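Local coordinates for protein reducing-end xylose-releasing exo-oligoxylanase Rex8A (Paenibacillus barcinonensis, PDB 6SUD) that hydrolyses xylooligosaccharides from the reducing end, releasing single xylose units, and so takes part in the breakdown of xylan, at residues 241-246 against 254-259; 261-266 against 318-323; 292-297 against 330-335; 300-305 against 324-329. The protein carries 1 engineered substitution. One frame throughout, in Å; residues are numbered along the deposited sequence.

Interaction 1: 241-246 against 254-259; sequences PEYANY and QLHGDF
Tyr243 carries this contact between two arms of the long loop that joins helix 215-232 to helix 268-280. The backbones are joined by one bond: Tyr243 N donates to Phe259 O, nearly straight (171°) and on a carbonyl lone pair. CG lies anti to the carbonyl carbon (chi1 -58°), which sends the ring alongside the Phe259 side chain, both pointing the same way. CB of Tyr243 sits 4.0 Å from CB of Phe259. Further out, the same Phe259 CB lies over the Tyr243 ring face as a CH-pi contact, 3.5 Å from the ring centroid. CD2 and CE2 also pass Gln254 CG, which meets the ring at its edge. CE2 then comes 3.3 Å from Phe259 CD2, and the two rings form an offset stack with planes 16° apart. At the tip, OH stands above the centre of the Phe259 ring and is hydrogen-bonded to His256 NE2 at 2.8 Å. His256 is brought there by a type I turn from Gln254 to Gly257. Glu242 takes another course. A water lies within hydrogen-bonding distance of its OE1 and of Asp258 O, and may bridge them. OE2 accepts from the backbone N of Asp265, the inferred proton acceptor. The aromatic cluster thus satisfies its phenol at the tip, and the adjoining second-shell carboxylate is consistent with a role in positioning Asp265 and may influence its ionisation.

Interaction 2: 261-266 against 318-323; sequences HFYSDA and PAAHPV. Engineered in segment 318-323: Ala320 (natural residue Leu). With XYP (beta-D-xylopyranose), chain J; XYP (beta-D-xylopyranose), chain K.
The close packing lies at the tip of Tyr263, while the middle of the contact is bridged by water. Tyr263 CG is anti to the backbone N (chi1 -151°), which brings the phenol end up to the other segment. Its OH touches CB of Ala320 at 3.3 Å. Ala320 is an engineered residue, leucine in the natural enzyme. Pro318 O lies at the ring edge, and Arg307 makes a cation-pi contact with the ring. Toward the sugars the fit is looser. Ser264 OG comes no nearer to His321 than 3.5 Å, at CD2. One water joins the two residues: it is hydrogen-bonded to Ser264 OG and accepts from His321 N, at the N-cap position of helix 322-331. Both segments line the xylose pocket. His321 NE2 is hydrogen-bonded to O1 of one xylose (chain J) at 2.6 Å, and Ser264 CB packs against C5 of that sugar. Asp265 OD1 accepts from O2 of the other xylose (chain K) at 2.8 Å. Asp362 holds His321 ND1, which fixes the imidazole rotation. The imidazole is therefore set to bind the anomeric hydroxyl of a bound xylose, consistent with recognition of a reducing end, while Asp265 is the inferred proton acceptor.

Interaction 3: 292-297 against 330-335; sequences RIQAFF and AMASLA
One buried hydrogen bond dominates this contact between helix 285-297 and the end of helix 322-331. Gln294 NE2 donates to Ser333 OG at 2.8 Å. The N-H to oxygen angle is 163°, and OG lies almost exactly in the amide plane. The glutamine reaches it because CG is anti to the carbonyl carbon and the chain is extended beyond CG (chi2 -171°). The same NE2 also donates to Asn329 O, so two acceptors grip the amide and hold its plane. Ser333 OG accepts from Gln294 and is also hydrogen-bonded to Ala341 O, which ties the glutamine to the start of helix 341-349. Gln294 NE2 and Ser333 OG are thus both satisfied in the interior.

The apolar part is slight. Ala332 CB points toward the other segment and lies 3.9 Å from Gln294 NE2. Ile293 CG2 approaches the same methyl at 4.5 Å, a loose contact.

Backbone geometry sets up the meeting. Residues 332-334 form a 3-10 segment, in which Ser333 N bonds to Ala330 O at 2.9 Å. This brings Ala332 and Ser333 to the same partner.

The contact is helix-helix packing within the (alpha/alpha)6 barrel of glycosyl hydrolase family 8, away from the annotated sites. Several helices enclose it: Ile293 packs on helix 268-280, Ala330 touches helix 359-373, and Gln294 and Ser333 rest on helix 341-349.

Interaction 4: 300-305 against 324-329; sequences IDVSDY and GLLATN
Tyr305 is sandwiched between a leucine and the backbone of its own segment. That segment, 300-305, packs on helix 322-331 of the (alpha/alpha)6 barrel of glycosyl hydrolase family 8, and in it an Asx turn at Asp301 leads into, and overlaps, the 3-10 segment 302-304. Leu325 CD2 lies over one face of the Tyr305 ring as a CH-pi contact, 3.8 Å from the centroid and 24° off the normal. Val302 CA covers the opposite face. In the Asx turn, Asp301 OD1 accepts from Ser303 N at 3.1 Å, above the carboxylate plane. It also accepts a very short bond from Ser303 OG on its anti lone pair. These bonds shape the turn that places Val302 and Tyr305 toward the helix.

Leu325 and Leu326 both have CG anti to the backbone N. Leu325 crosses the tyrosine obliquely, with CD2 closest to Tyr305 CD2 at 3.5 Å. Leu326 packs mainly on Val302, at about a right angle, CD2 to Val302 CG2 at 3.9 Å, and its CB also approaches the tyrosine rim. Phe297 of helix 285-297 also meets the Tyr305 ring edge-to-face, and Arg347 of helix 341-349 packs on both Val302 and Leu326.

The polar tip is held lightly. Asn329 approaches tip to tip, its amide turned almost perpendicular to the ring, and ND2 donates a weak, bent bond to Tyr305 OH at 3.4 Å.

Interaction 1 comes first along the chain and closes before interaction 2 opens. Interactions 2, 3 and 4 all use helix 322-331 or the residues flanking it. Interaction 4 is nested within the loop closed by interaction 3, and both alternate with the segments of interaction 2. The centres of interactions 1 and 2 are about 14 Å apart, and the two touch where Glu242 packs on Tyr263. Interaction 2 lies about 9 Å from interaction 4, joined through Ala319 N and Tyr305 O; interaction 4 lies about 11 Å from interaction 3. Phe262 packs on Phe297 and Ile293, joining interactions 2 and 3. The contacts thus run from the xylose-binding loops back into the helical core, away from the sugars.

Interaction 1: 241-246 against 254-259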
loop_
_atom_site.group_PDB
_atom_site.type_symbol
_atom_site.label_atom_id
_atom_site.label_comp_id
_atom_site.label_asym_id
_atom_site.label_seq_id
_atom_site.Cartn_x
_atom_site.Cartn_y
_atom_site.Cartn_z
ATOM N N PRO A 241 -1.272 9.090 -13.085
ATOM C CA PRO A 241 -0.976 10.313 -12.348
ATOM C C PRO A 241 -1.055 10.081 -10.837
ATOM O O PRO A 241 -1.719 9.142 -10.420
ATOM C CB PRO A 241 -2.067 11.252 -12.856
ATOM C CG PRO A 241 -3.254 10.344 -13.070
ATOM C CD PRO A 241 -2.667 9.032 -13.550
ATOM N N GLU A 242 -0.363 10.917 -10.057
ATOM C CA GLU A 242 -0.427 10.830 -8.574
ATOM C C GLU A 242 -1.871 11.114 -8.139
ATOM O O GLU A 242 -2.415 10.294 -7.393
ATOM C CB GLU A 242 0.616 11.733 -7.926
ATOM C CG GLU A 242 2.019 11.183 -8.105
ATOM C CD GLU A 242 3.099 11.954 -7.382
ATOM O OE1 GLU A 242 3.394 13.108 -7.813
ATOM O OE2 GLU A 242 3.628 11.408 -6.379
ATOM N N TYR A 243 -2.470 12.219 -8.595
ATOM C CA TYR A 243 -3.894 12.542 -8.293
ATOM C C TYR A 243 -4.687 12.518 -9.592
ATOM O O TYR A 243 -4.213 13.021 -10.616
ATOM C CB TYR A 243 -4.092 13.928 -7.676
ATOM C CG TYR A 243 -3.352 14.228 -6.395
ATOM C CD1 TYR A 243 -2.769 13.240 -5.611
ATOM C CD2 TYR A 243 -3.262 15.535 -5.942
ATOM C CE1 TYR A 243 -2.084 13.548 -4.440
ATOM C CE2 TYR A 243 -2.592 15.859 -4.776
ATOM C CZ TYR A 243 -2.000 14.867 -4.017
ATOM O OH TYR A 243 -1.340 15.203 -2.866
ATOM N N ALA A 244 -5.896 11.963 -9.529
ATOM C CA ALA A 244 -6.774 11.814 -10.707
ATOM C C ALA A 244 -8.199 12.213 -10.341
ATOM O O ALA A 244 -8.611 11.968 -9.203
ATOM C CB ALA A 244 -6.722 10.398 -11.215
ATOM N N ASN A 245 -8.903 12.807 -11.304
ATOM C CA ASN A 245 -10.368 13.035 -11.257
ATOM C C ASN A 245 -11.098 11.688 -11.186
ATOM O O ASN A 245 -10.487 10.639 -11.497
ATOM C CB ASN A 245 -10.806 13.847 -12.475
ATOM C CG ASN A 245 -10.185 15.226 -12.489
ATOM O OD1 ASN A 245 -10.209 15.912 -11.476
ATOM N ND2 ASN A 245 -9.623 15.635 -13.613
ATOM N N TYR A 246 -12.388 11.721 -10.843
ATOM C CA TYR A 246 -13.251 10.520 -10.748
ATOM C C TYR A 246 -13.347 9.843 -12.119
ATOM O O TYR A 246 -13.644 8.640 -12.147
ATOM C CB TYR A 246 -14.629 10.889 -10.193
ATOM C CG TYR A 246 -14.663 11.253 -8.726
ATOM C CD1 TYR A 246 -13.824 10.645 -7.802
ATOM C CD2 TYR A 246 -15.569 12.185 -8.246
ATOM C CE1 TYR A 246 -13.861 10.975 -6.453
ATOM C CE2 TYR A 246 -15.626 12.518 -6.899
ATOM C CZ TYR A 246 -14.768 11.914 -5.997
ATOM O OH TYR A 246 -14.840 12.226 -4.668
ATOM N N GLN A 254 -2.598 21.388 -7.607
ATOM C CA GLN A 254 -3.129 21.701 -6.256
ATOM C C GLN A 254 -2.249 22.780 -5.622
ATOM O O GLN A 254 -1.135 23.030 -6.127
ATOM C CB GLN A 254 -3.224 20.423 -5.416
ATOM C CG GLN A 254 -4.160 19.369 -5.997
ATOM C CD GLN A 254 -5.611 19.798 -6.025
ATOM O OE1 GLN A 254 -6.161 20.266 -5.028
ATOM N NE2 GLN A 254 -6.248 19.634 -7.175
ATOM N N LEU A 255 -2.735 23.412 -4.554
ATOM C CA LEU A 255 -1.983 24.495 -3.863
ATOM C C LEU A 255 -0.639 23.958 -3.355
ATOM O O LEU A 255 0.320 24.747 -3.295
ATOM C CB LEU A 255 -2.833 25.056 -2.721
ATOM C CG LEU A 255 -4.082 25.824 -3.148
ATOM C CD1 LEU A 255 -4.835 26.321 -1.930
ATOM C CD2 LEU A 255 -3.735 26.986 -4.072
ATOM N N HIS A 256 -0.554 22.664 -3.038
ATOM C CA HIS A 256 0.659 22.044 -2.439
ATOM C C HIS A 256 1.509 21.351 -3.512
ATOM O O HIS A 256 2.548 20.782 -3.132
ATOM C CB HIS A 256 0.293 21.119 -1.264
ATOM C CG HIS A 256 -0.436 19.871 -1.635
ATOM N ND1 HIS A 256 -1.770 19.871 -1.978
ATOM C CD2 HIS A 256 -0.034 18.580 -1.664
ATOM C CE1 HIS A 256 -2.148 18.635 -2.243
ATOM N NE2 HIS A 256 -1.111 17.826 -2.041
ATOM N N GLY A 257 1.101 21.389 -4.783
ATOM C CA GLY A 257 1.975 21.002 -5.907
ATOM C C GLY A 257 1.246 20.368 -7.078
ATOM O O GLY A 257 0.003 20.267 -7.063
ATOM N N ASP A 258 2.035 19.963 -8.074
ATOM C CA ASP A 258 1.568 19.417 -9.375
ATOM C C ASP A 258 1.675 17.893 -9.299
ATOM O O ASP A 258 2.821 17.399 -9.262
ATOM C CB ASP A 258 2.415 20.000 -10.505
ATOM C CG ASP A 258 2.020 19.543 -11.897
ATOM O OD1 ASP A 258 1.085 18.707 -12.012
ATOM O OD2 ASP A 258 2.628 20.061 -12.856
ATOM N N PHE A 259 0.536 17.201 -9.225
ATOM C CA PHE A 259 0.443 15.736 -9.002
ATOM C C PHE A 259 -0.090 15.076 -10.276
ATOM O O PHE A 259 -0.604 13.966 -10.230
ATOM C CB PHE A 259 -0.366 15.466 -7.728
ATOM C CG PHE A 259 0.355 15.910 -6.482
ATOM C CD1 PHE A 259 1.248 15.059 -5.847
ATOM C CD2 PHE A 259 0.161 17.178 -5.954
ATOM C CE1 PHE A 259 1.947 15.470 -4.721
ATOM C CE2 PHE A 259 0.846 17.584 -4.817
ATOM C CZ PHE A 259 1.734 16.729 -4.204
HETATM O O HOH W 1 3.369 14.703 -10.402
#

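Interaction 2: 261-266 against 318-323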
loop_
_atom_site.group_PDB
_atom_site.type_symbol
_atom_site.label_atom_id
_atom_site.label_comp_id
_atom_site.label_asym_id
_atom_site.label_seq_id
_atom_site.Cartn_x
_atom_site.Cartn_y
_atom_site.Cartn_z
ATOM N N HIS A 261 1.589 13.984 -12.798
ATOM C CA HIS A 261 2.648 13.195 -13.471
ATOM C C HIS A 261 2.914 11.887 -12.739
ATOM O O HIS A 261 2.361 11.678 -11.638
ATOM C CB HIS A 261 3.908 14.038 -13.601
ATOM C CG HIS A 261 3.617 15.366 -14.200
ATOM N ND1 HIS A 261 3.124 15.498 -15.489
ATOM C CD2 HIS A 261 3.715 16.614 -13.695
ATOM C CE1 HIS A 261 2.945 16.778 -15.756
ATOM N NE2 HIS A 261 3.313 17.485 -14.676
ATOM N N PHE A 262 3.761 11.048 -13.345
ATOM C CA PHE A 262 4.176 9.746 -12.777
ATOM C C PHE A 262 5.371 9.978 -11.851
ATOM O O PHE A 262 6.493 10.222 -12.337
ATOM C CB PHE A 262 4.471 8.737 -13.885
ATOM C CG PHE A 262 4.720 7.345 -13.366
ATOM C CD1 PHE A 262 3.664 6.529 -12.982
ATOM C CD2 PHE A 262 6.004 6.861 -13.232
ATOM C CE1 PHE A 262 3.895 5.242 -12.506
ATOM C CE2 PHE A 262 6.237 5.592 -12.737
ATOM C CZ PHE A 262 5.184 4.779 -12.374
ATOM N N TYR A 263 5.098 9.931 -10.549
ATOM C CA TYR A 263 6.048 10.149 -9.428
ATOM C C TYR A 263 5.601 9.263 -8.255
ATOM O O TYR A 263 4.665 8.477 -8.410
ATOM C CB TYR A 263 6.094 11.632 -9.059
ATOM C CG TYR A 263 7.403 12.134 -8.492
ATOM C CD1 TYR A 263 8.582 12.022 -9.212
ATOM C CD2 TYR A 263 7.452 12.755 -7.253
ATOM C CE1 TYR A 263 9.782 12.501 -8.706
ATOM C CE2 TYR A 263 8.645 13.238 -6.732
ATOM C CZ TYR A 263 9.810 13.112 -7.463
ATOM O OH TYR A 263 10.974 13.592 -6.933
ATOM N N SER A 264 6.235 9.438 -7.096
ATOM C CA SER A 264 6.250 8.529 -5.912
ATOM C C SER A 264 4.913 7.819 -5.632
ATOM O O SER A 264 4.941 6.594 -5.509
ATOM C CB SER A 264 6.688 9.296 -4.707
ATOM O OG SER A 264 7.918 9.945 -4.973
ATOM N N ASP A 265 3.790 8.528 -5.495
ATOM C CA ASP A 265 2.495 7.872 -5.146
ATOM C C ASP A 265 2.158 6.802 -6.197
ATOM O O ASP A 265 1.842 5.632 -5.818
ATOM C CB ASP A 265 1.339 8.873 -5.053
ATOM C CG ASP A 265 1.169 9.537 -3.700
ATOM O OD1 ASP A 265 2.187 9.782 -3.021
ATOM O OD2 ASP A 265 0.012 9.825 -3.349
ATOM N N ALA A 266 2.242 7.182 -7.478
ATOM C CA ALA A 266 1.719 6.390 -8.617
ATOM C C ALA A 266 2.503 5.086 -8.795
ATOM O O ALA A 266 1.987 4.187 -9.488
ATOM C CB ALA A 266 1.711 7.208 -9.883
ATOM N N PRO A 318 15.200 13.734 -11.429
ATOM C CA PRO A 318 15.257 12.300 -11.148
ATOM C C PRO A 318 14.075 11.849 -10.281
ATOM O O PRO A 318 13.513 12.670 -9.599
ATOM C CB PRO A 318 16.548 12.164 -10.334
ATOM C CG PRO A 318 16.584 13.458 -9.557
ATOM C CD PRO A 318 16.109 14.497 -10.556
ATOM N N ALA A 319 13.748 10.558 -10.305
ATOM C CA ALA A 319 12.853 9.955 -9.292
ATOM C C ALA A 319 13.494 10.180 -7.921
ATOM O O ALA A 319 14.711 9.956 -7.793
ATOM C CB ALA A 319 12.640 8.491 -9.575
ATOM N N ALA A 320 12.714 10.601 -6.928
ATOM C CA ALA A 320 13.177 10.700 -5.526
ATOM C C ALA A 320 13.366 9.289 -4.969
ATOM O O ALA A 320 14.278 9.106 -4.169
ATOM C CB ALA A 320 12.222 11.506 -4.677
ATOM N N HIS A 321 12.541 8.323 -5.384
ATOM C CA HIS A 321 12.548 6.946 -4.826
ATOM C C HIS A 321 12.701 5.928 -5.949
ATOM O O HIS A 321 11.768 5.188 -6.228
ATOM C CB HIS A 321 11.286 6.701 -3.977
ATOM C CG HIS A 321 11.140 7.698 -2.879
ATOM N ND1 HIS A 321 12.057 7.788 -1.837
ATOM C CD2 HIS A 321 10.234 8.681 -2.687
ATOM C CE1 HIS A 321 11.709 8.790 -1.050
ATOM N NE2 HIS A 321 10.580 9.339 -1.547
ATOM N N PRO A 322 13.887 5.815 -6.593
ATOM C CA PRO A 322 14.037 4.915 -7.741
ATOM C C PRO A 322 14.048 3.418 -7.397
ATOM O O PRO A 322 13.668 2.613 -8.246
ATOM C CB PRO A 322 15.384 5.361 -8.334
ATOM C CG PRO A 322 16.158 5.819 -7.125
ATOM C CD PRO A 322 15.125 6.554 -6.290
ATOM N N VAL A 323 14.491 3.063 -6.188
ATOM C CA VAL A 323 14.439 1.664 -5.677
ATOM C C VAL A 323 12.963 1.285 -5.475
ATOM O O VAL A 323 12.580 0.166 -5.880
ATOM C CB VAL A 323 15.311 1.487 -4.419
ATOM C CG1 VAL A 323 15.087 0.148 -3.714
ATOM C CG2 VAL A 323 16.780 1.654 -4.790
HETATM O O1 XYP J . 8.939 10.831 -0.156
HETATM C C1 XYP J . 7.719 10.079 -0.182
HETATM C C2 XYP J . 7.081 10.179 1.202
HETATM C C3 XYP J . 5.826 9.349 1.195
HETATM C C4 XYP J . 4.868 9.880 0.152
HETATM C C5 XYP J . 5.540 9.943 -1.212
HETATM O O2 XYP J . 7.925 9.708 2.271
HETATM O O3 XYP J . 5.222 9.396 2.488
HETATM O O4 XYP J . 3.738 9.001 0.151
HETATM O O5 XYP J . 6.798 10.638 -1.143
HETATM O O1 XYP K . 3.033 12.006 1.706
HETATM C C1 XYP K . 1.832 11.236 1.941
HETATM C C2 XYP K . 1.618 10.103 0.935
HETATM C C3 XYP K . 0.282 9.401 1.147
HETATM C C4 XYP K . -0.098 9.470 2.621
HETATM C C5 XYP K . 1.172 9.491 3.464
HETATM O O2 XYP K . 1.732 10.570 -0.415
HETATM O O3 XYP K . 0.416 8.055 0.659
HETATM O O4 XYP K . -0.851 10.662 2.855
HETATM O O5 XYP K . 1.942 10.673 3.248
HETATM O O HOH W 2 10.158 9.217 -6.744
#

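Interaction 3: 292-297 against 330-335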
loop_
_atom_site.group_PDB
_atom_site.type_symbol
_atom_site.label_atom_id
_atom_site.label_comp_id
_atom_site.label_asym_id
_atom_site.label_seq_id
_atom_site.Cartn_x
_atom_site.Cartn_y
_atom_site.Cartn_z
ATOM N N ARG A 292 2.673 -3.527 -19.969
ATOM C CA ARG A 292 2.900 -2.170 -20.535
ATOM C C ARG A 292 3.885 -1.411 -19.670
ATOM O O ARG A 292 4.881 -0.898 -20.227
ATOM C CB ARG A 292 1.626 -1.327 -20.614
ATOM C CG ARG A 292 0.728 -1.756 -21.748
ATOM C CD ARG A 292 -0.401 -0.813 -22.081
ATOM N NE ARG A 292 -1.240 -1.551 -23.027
ATOM C CZ ARG A 292 -2.506 -1.924 -22.840
ATOM N NH1 ARG A 292 -3.160 -1.601 -21.735
ATOM N NH2 ARG A 292 -3.136 -2.594 -23.788
ATOM N N ILE A 293 3.628 -1.353 -18.365
ATOM C CA ILE A 293 4.537 -0.566 -17.486
ATOM C C ILE A 293 5.915 -1.231 -17.493
ATOM O O ILE A 293 6.892 -0.486 -17.537
ATOM C CB ILE A 293 3.960 -0.321 -16.080
ATOM C CG1 ILE A 293 4.616 0.917 -15.467
ATOM C CG2 ILE A 293 4.056 -1.557 -15.204
ATOM C CD1 ILE A 293 4.087 1.312 -14.103
ATOM N N GLN A 294 6.007 -2.568 -17.518
ATOM C CA GLN A 294 7.338 -3.247 -17.559
ATOM C C GLN A 294 8.030 -2.951 -18.892
ATOM O O GLN A 294 9.220 -2.688 -18.886
ATOM C CB GLN A 294 7.216 -4.747 -17.311
ATOM C CG GLN A 294 7.095 -5.082 -15.832
ATOM C CD GLN A 294 7.193 -6.561 -15.562
ATOM O OE1 GLN A 294 7.091 -7.398 -16.464
ATOM N NE2 GLN A 294 7.425 -6.890 -14.304
ATOM N N ALA A 295 7.302 -3.016 -20.005
ATOM C CA ALA A 295 7.814 -2.627 -21.336
ATOM C C ALA A 295 8.332 -1.183 -21.272
ATOM O O ALA A 295 9.438 -0.932 -21.804
ATOM C CB ALA A 295 6.741 -2.801 -22.376
ATOM N N PHE A 296 7.582 -0.263 -20.641
ATOM C CA PHE A 296 7.967 1.173 -20.563
ATOM C C PHE A 296 9.343 1.300 -19.900
ATOM O O PHE A 296 10.145 2.081 -20.407
ATOM C CB PHE A 296 6.945 2.053 -19.834
ATOM C CG PHE A 296 7.340 3.511 -19.838
ATOM C CD1 PHE A 296 7.136 4.319 -20.954
ATOM C CD2 PHE A 296 7.979 4.061 -18.747
ATOM C CE1 PHE A 296 7.543 5.647 -20.950
ATOM C CE2 PHE A 296 8.418 5.377 -18.755
ATOM C CZ PHE A 296 8.179 6.173 -19.850
ATOM N N PHE A 297 9.629 0.530 -18.852
ATOM C CA PHE A 297 10.876 0.668 -18.048
ATOM C C PHE A 297 11.925 -0.380 -18.442
ATOM O O PHE A 297 12.985 -0.408 -17.794
ATOM C CB PHE A 297 10.562 0.617 -16.551
ATOM C CG PHE A 297 9.919 1.893 -16.083
ATOM C CD1 PHE A 297 10.627 3.082 -16.078
ATOM C CD2 PHE A 297 8.579 1.917 -15.723
ATOM C CE1 PHE A 297 10.029 4.265 -15.673
ATOM C CE2 PHE A 297 7.981 3.101 -15.335
ATOM C CZ PHE A 297 8.698 4.276 -15.319
ATOM N N ALA A 330 8.914 -4.601 -10.531
ATOM C CA ALA A 330 9.205 -6.038 -10.340
ATOM C C ALA A 330 7.943 -6.740 -9.824
ATOM O O ALA A 330 7.650 -7.849 -10.277
ATOM C CB ALA A 330 10.386 -6.204 -9.419
ATOM N N MET A 331 7.186 -6.091 -8.948
ATOM C CA MET A 331 5.983 -6.708 -8.334
ATOM C C MET A 331 4.915 -6.952 -9.412
ATOM O O MET A 331 4.109 -7.891 -9.233
ATOM C CB MET A 331 5.436 -5.842 -7.201
ATOM C CG MET A 331 4.309 -6.505 -6.434
ATOM S SD MET A 331 4.171 -5.965 -4.736
ATOM C CE MET A 331 2.560 -6.645 -4.332
ATOM N N ALA A 332 4.963 -6.189 -10.515
ATOM C CA ALA A 332 4.066 -6.339 -11.685
ATOM C C ALA A 332 4.258 -7.719 -12.330
ATOM O O ALA A 332 3.384 -8.109 -13.116
ATOM C CB ALA A 332 4.304 -5.245 -12.689
ATOM N N SER A 333 5.348 -8.427 -12.004
ATOM C CA SER A 333 5.629 -9.796 -12.517
ATOM C C SER A 333 4.630 -10.823 -11.964
ATOM O O SER A 333 4.523 -11.908 -12.582
ATOM C CB SER A 333 7.042 -10.189 -12.286
ATOM O OG SER A 333 7.894 -9.407 -13.127
ATOM N N LEU A 334 3.910 -10.529 -10.871
ATOM C CA LEU A 334 2.779 -11.403 -10.445
ATOM C C LEU A 334 1.741 -11.508 -11.571
ATOM O O LEU A 334 1.045 -12.539 -11.610
ATOM C CB LEU A 334 2.125 -10.894 -9.156
ATOM C CG LEU A 334 2.873 -11.183 -7.860
ATOM C CD1 LEU A 334 2.254 -10.423 -6.695
ATOM C CD2 LEU A 334 2.920 -12.667 -7.569
ATOM N N ALA A 335 1.609 -10.494 -12.429
ATOM C CA ALA A 335 0.549 -10.440 -13.467
ATOM C C ALA A 335 1.139 -10.474 -14.880
ATOM O O ALA A 335 0.518 -11.073 -15.761
ATOM C CB ALA A 335 -0.313 -9.225 -13.262
#

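Interaction 4: 300-305 against 324-329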
loop_
_atom_site.group_PDB
_atom_site.type_symbol
_atom_site.label_atom_id
_atom_site.label_comp_id
_atom_site.label_asym_id
_atom_site.label_seq_id
_atom_site.Cartn_x
_atom_site.Cartn_y
_atom_site.Cartn_z
ATOM N N ILE A 300 15.383 1.167 -19.373
ATOM C CA ILE A 300 15.748 2.368 -18.574
ATOM C C ILE A 300 16.469 1.913 -17.308
ATOM O O ILE A 300 15.909 1.102 -16.541
ATOM C CB ILE A 300 14.543 3.273 -18.262
ATOM C CG1 ILE A 300 13.824 3.707 -19.547
ATOM C CG2 ILE A 300 15.016 4.460 -17.434
ATOM C CD1 ILE A 300 12.491 4.395 -19.334
ATOM N N ASP A 301 17.681 2.425 -17.105
ATOM C CA ASP A 301 18.467 2.111 -15.891
ATOM C C ASP A 301 17.759 2.730 -14.688
ATOM O O ASP A 301 17.334 3.888 -14.794
ATOM C CB ASP A 301 19.879 2.684 -15.956
ATOM C CG ASP A 301 20.811 2.036 -14.947
ATOM O OD1 ASP A 301 21.172 2.723 -13.968
ATOM O OD2 ASP A 301 21.139 0.844 -15.119
ATOM N N VAL A 302 17.733 2.015 -13.565
ATOM C CA VAL A 302 17.136 2.486 -12.280
ATOM C C VAL A 302 17.768 3.825 -11.882
ATOM O O VAL A 302 17.046 4.704 -11.403
ATOM C CB VAL A 302 17.331 1.427 -11.182
ATOM C CG1 VAL A 302 16.888 1.925 -9.817
ATOM C CG2 VAL A 302 16.627 0.128 -11.523
ATOM N N SER A 303 19.066 4.012 -12.101
ATOM C CA SER A 303 19.749 5.275 -11.718
ATOM C C SER A 303 19.347 6.424 -12.656
ATOM O O SER A 303 19.667 7.578 -12.331
ATOM C CB SER A 303 21.233 5.077 -11.688
ATOM O OG SER A 303 21.713 4.871 -13.002
ATOM N N ASP A 304 18.657 6.124 -13.760
ATOM C CA ASP A 304 18.187 7.107 -14.761
ATOM C C ASP A 304 16.691 7.389 -14.601
ATOM O O ASP A 304 16.192 8.241 -15.340
ATOM C CB ASP A 304 18.426 6.559 -16.163
ATOM C CG ASP A 304 18.410 7.623 -17.232
ATOM O OD1 ASP A 304 18.685 8.807 -16.915
ATOM O OD2 ASP A 304 18.152 7.258 -18.379
ATOM N N TYR A 305 15.981 6.674 -13.721
ATOM C CA TYR A 305 14.524 6.895 -13.528
ATOM C C TYR A 305 14.280 8.385 -13.256
ATOM O O TYR A 305 14.974 8.979 -12.417
ATOM C CB TYR A 305 14.003 6.051 -12.368
ATOM C CG TYR A 305 13.803 4.579 -12.611
ATOM C CD1 TYR A 305 13.745 4.033 -13.885
ATOM C CD2 TYR A 305 13.623 3.726 -11.537
ATOM C CE1 TYR A 305 13.517 2.680 -14.086
ATOM C CE2 TYR A 305 13.380 2.375 -11.717
ATOM C CZ TYR A 305 13.313 1.853 -12.998
ATOM O OH TYR A 305 13.085 0.519 -13.169
ATOM N N GLY A 324 12.152 2.189 -4.927
ATOM C CA GLY A 324 10.689 2.022 -4.812
ATOM C C GLY A 324 10.040 1.748 -6.161
ATOM O O GLY A 324 9.257 0.771 -6.292
ATOM N N LEU A 325 10.385 2.547 -7.164
ATOM C CA LEU A 325 9.881 2.358 -8.540
ATOM C C LEU A 325 10.320 0.983 -9.070
ATOM O O LEU A 325 9.455 0.247 -9.574
ATOM C CB LEU A 325 10.383 3.490 -9.434
ATOM C CG LEU A 325 10.004 3.357 -10.908
ATOM C CD1 LEU A 325 8.558 2.932 -11.098
ATOM C CD2 LEU A 325 10.265 4.666 -11.627
ATOM N N LEU A 326 11.607 0.624 -8.970
ATOM C CA LEU A 326 12.081 -0.716 -9.420
ATOM C C LEU A 326 11.256 -1.802 -8.720
ATOM O O LEU A 326 10.836 -2.745 -9.396
ATOM C CB LEU A 326 13.569 -0.914 -9.118
ATOM C CG LEU A 326 14.055 -2.344 -9.363
ATOM C CD1 LEU A 326 13.900 -2.709 -10.834
ATOM C CD2 LEU A 326 15.477 -2.535 -8.885
ATOM N N ALA A 327 11.023 -1.679 -7.415
ATOM C CA ALA A 327 10.263 -2.658 -6.606
ATOM C C ALA A 327 8.846 -2.843 -7.179
ATOM O O ALA A 327 8.448 -3.995 -7.354
ATOM C CB ALA A 327 10.239 -2.226 -5.158
ATOM N N THR A 328 8.123 -1.761 -7.470
ATOM C CA THR A 328 6.709 -1.847 -7.946
ATOM C C THR A 328 6.709 -2.457 -9.346
ATOM O O THR A 328 5.824 -3.270 -9.647
ATOM C CB THR A 328 5.989 -0.499 -7.863
ATOM O OG1 THR A 328 6.571 0.486 -8.718
ATOM C CG2 THR A 328 5.971 0.020 -6.438
ATOM N N ASN A 329 7.699 -2.091 -10.161
ATOM C CA ASN A 329 7.858 -2.625 -11.543
ATOM C C ASN A 329 8.099 -4.137 -11.477
ATOM O O ASN A 329 7.557 -4.856 -12.315
ATOM C CB ASN A 329 8.994 -1.933 -12.302
ATOM C CG ASN A 329 8.679 -0.503 -12.697
ATOM O OD1 ASN A 329 7.511 -0.123 -12.825
ATOM N ND2 ASN A 329 9.715 0.292 -12.934
#